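Side-chain contact in small nuclear ribonucleoprotein homolog (PDB 1M5Q), which probably binds RNA, as an archaeal relative of the Sm proteins that assembles into a ring-based 14-mer: residues D99-S104 / E116-L121. Residues are numbered along the deposited sequence; the frame is centred on the assembly and turned at random.
With ACY (acetic acid), chain B.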
loop_
_atom_site.group_PDB
_atom_site.type_symbol
_atom_site.label_atom_id
_atom_site.label_comp_id
_atom_site.label_asym_id
_atom_site.label_seq_id
_atom_site.Cartn_x
_atom_site.Cartn_y
_atom_site.Cartn_z
ATOM N N ASP H 99 -48.938 27.556 -0.594
ATOM C CA ASP H 99 -48.148 27.885 0.578
ATOM C C ASP H 99 -47.574 26.704 1.342
ATOM O O ASP H 99 -47.079 26.863 2.462
ATOM C CB ASP H 99 -48.959 28.802 1.508
ATOM C CG ASP H 99 -49.996 28.058 2.326
ATOM O OD1 ASP H 99 -50.636 27.123 1.782
ATOM O OD2 ASP H 99 -50.174 28.425 3.525
ATOM N N LYS H 100 -47.631 25.518 0.747
ATOM C CA LYS H 100 -47.047 24.346 1.388
ATOM C C LYS H 100 -46.167 23.503 0.450
ATOM O O LYS H 100 -45.783 22.407 0.815
ATOM C CB LYS H 100 -48.135 23.459 1.978
ATOM C CG LYS H 100 -48.964 24.142 3.049
ATOM C CD LYS H 100 -49.813 23.131 3.806
ATOM C CE LYS H 100 -48.993 22.345 4.840
ATOM N NZ LYS H 100 -48.599 23.155 6.048
ATOM N N VAL H 101 -45.857 23.986 -0.752
ATOM C CA VAL H 101 -45.011 23.206 -1.651
ATOM C C VAL H 101 -43.864 24.124 -2.098
ATOM O O VAL H 101 -44.068 25.290 -2.421
ATOM C CB VAL H 101 -45.823 22.627 -2.871
ATOM C CG1 VAL H 101 -44.869 21.951 -3.912
ATOM C CG2 VAL H 101 -46.785 21.591 -2.372
ATOM N N ARG H 102 -42.651 23.591 -2.066
ATOM C CA ARG H 102 -41.449 24.363 -2.390
ATOM C C ARG H 102 -40.579 23.477 -3.244
ATOM O O ARG H 102 -40.436 22.325 -2.957
ATOM C CB ARG H 102 -40.740 24.736 -1.072
ATOM C CG ARG H 102 -39.350 25.332 -1.221
ATOM C CD ARG H 102 -38.789 25.663 0.174
ATOM N NE ARG H 102 -37.547 26.405 0.041
ATOM C CZ ARG H 102 -36.356 25.843 -0.187
ATOM N NH1 ARG H 102 -36.229 24.510 -0.304
ATOM N NH2 ARG H 102 -35.274 26.623 -0.292
ATOM N N VAL H 103 -40.028 24.013 -4.311
ATOM C CA VAL H 103 -39.196 23.252 -5.235
ATOM C C VAL H 103 -37.843 23.975 -5.477
ATOM O O VAL H 103 -37.825 25.133 -5.873
ATOM C CB VAL H 103 -39.868 23.107 -6.658
ATOM C CG1 VAL H 103 -39.083 22.095 -7.451
ATOM C CG2 VAL H 103 -41.378 22.684 -6.562
ATOM N N SER H 104 -36.741 23.266 -5.252
ATOM C CA SER H 104 -35.393 23.783 -5.440
ATOM C C SER H 104 -34.853 22.976 -6.621
ATOM O O SER H 104 -35.548 22.063 -7.095
ATOM C CB SER H 104 -34.542 23.505 -4.192
ATOM O OG SER H 104 -34.242 22.106 -4.116
ATOM N N GLU H 116 -47.224 16.098 -5.120
ATOM C CA GLU H 116 -47.101 14.920 -5.996
ATOM C C GLU H 116 -47.068 15.374 -7.457
ATOM O O GLU H 116 -46.259 14.885 -8.251
ATOM C CB GLU H 116 -48.263 13.945 -5.813
ATOM C CG GLU H 116 -48.191 13.091 -4.545
ATOM C CD GLU H 116 -46.786 12.582 -4.254
ATOM O OE1 GLU H 116 -46.166 11.944 -5.148
ATOM O OE2 GLU H 116 -46.288 12.837 -3.125
ATOM N N ARG H 117 -47.933 16.325 -7.822
ATOM C CA ARG H 117 -47.930 16.811 -9.208
ATOM C C ARG H 117 -46.622 17.555 -9.583
ATOM O O ARG H 117 -46.100 17.406 -10.700
ATOM C CB ARG H 117 -49.132 17.730 -9.458
ATOM C CG ARG H 117 -49.213 18.267 -10.893
ATOM C CD ARG H 117 -49.301 17.080 -11.854
ATOM N NE ARG H 117 -49.817 17.493 -13.137
ATOM C CZ ARG H 117 -49.065 17.733 -14.201
ATOM N NH1 ARG H 117 -47.731 17.598 -14.136
ATOM N NH2 ARG H 117 -49.651 18.094 -15.344
ATOM N N ALA H 118 -46.104 18.352 -8.663
ATOM C CA ALA H 118 -44.883 19.097 -8.927
ATOM C C ALA H 118 -43.731 18.081 -9.122
ATOM O O ALA H 118 -42.856 18.270 -9.965
ATOM C CB ALA H 118 -44.588 20.092 -7.740
ATOM N N LYS H 119 -43.758 16.988 -8.377
ATOM C CA LYS H 119 -42.727 15.953 -8.514
ATOM C C LYS H 119 -42.780 15.369 -9.921
ATOM O O LYS H 119 -41.744 15.144 -10.552
ATOM C CB LYS H 119 -42.935 14.863 -7.464
ATOM C CG LYS H 119 -42.369 15.226 -6.084
ATOM C CD LYS H 119 -42.690 14.157 -5.084
ATOM C CE LYS H 119 -42.219 14.551 -3.693
ATOM N NZ LYS H 119 -42.763 13.587 -2.687
ATOM N N ARG H 120 -43.980 15.155 -10.450
ATOM C CA ARG H 120 -44.072 14.640 -11.817
ATOM C C ARG H 120 -43.599 15.678 -12.827
ATOM O O ARG H 120 -42.982 15.312 -13.825
ATOM C CB ARG H 120 -45.487 14.194 -12.179
ATOM C CG ARG H 120 -45.799 12.782 -11.813
ATOM C CD ARG H 120 -46.144 12.680 -10.374
ATOM N NE ARG H 120 -46.727 11.391 -9.963
ATOM C CZ ARG H 120 -46.856 11.061 -8.683
ATOM N NH1 ARG H 120 -46.433 11.938 -7.764
ATOM N NH2 ARG H 120 -47.387 9.893 -8.317
ATOM N N LEU H 121 -43.845 16.966 -12.599
ATOM C CA LEU H 121 -43.354 17.968 -13.589
ATOM C C LEU H 121 -41.810 17.984 -13.559
ATOM O O LEU H 121 -41.145 18.076 -14.586
ATOM C CB LEU H 121 -43.804 19.360 -13.222
ATOM C CG LEU H 121 -44.205 20.401 -14.267
ATOM C CD1 LEU H 121 -43.791 21.777 -13.736
ATOM C CD2 LEU H 121 -43.650 20.124 -15.639
HETATM C C ACY B . -37.011 29.663 -0.396
HETATM O O ACY B . -35.778 29.349 -0.763
HETATM O OXT ACY B . -37.708 29.157 0.601
HETATM C CH3 ACY B . -37.618 30.729 -1.260
#
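Val-101 CG1 and Val-103 CG2 both lean on the methyl of Ala-118, each valine offering one branch to Ala-118 CB, both from the strand side, at 4.3 Å. Between 99-104 and 116-121 the contact comes down to these three methyl groups, a small buried apolar contact with the CA atoms of Val-103 and Ala-118 8.0 Å apart. Val-101 also rests on Val-114 and Ala-115 of the helix. Val-103 also packs on Phe-74 of helix 71-81 and on Phe-122, and Ile-97 of the adjoining strand shares the cover over Ala-118. This is one face of an antiparallel four-stranded sheet packed under two helices, the C-terminal alpha-beta domain that augments the Sm fold in this protein.

Arg-102, between the two valines, sends its chain from the other face. CG lies anti to the backbone N (chi1 170°), and the extended chain carries the guanidinium to an acetic acid molecule, probably from the crystallisation liquor. This molecule sits at the edge of the guanidinium: Arg-102 NE gives a nearly straight bond to acetic acid OXT (2.8 Å), and Arg-102 NH2 a second to its O. NH2 also bonds Ile-81 O of a neighbouring subunit. A leucine in place of Arg-102 would probably leave both acetic acid oxygens and that carbonyl without these donors.

On the helix, Arg-120 NH1 meets Glu-116 OE1 at 2.6 Å, on its anti side and in the guanidinium plane. The same nitrogen reaches Glu-116 O from above the carbonyl plane, opposite the face used by Arg-120 N. Lys-119 NZ adds a long salt bridge to Glu-116 OE2 at 3.6 Å, while Arg-120 NH2 pairs with Glu-109 of another subunit.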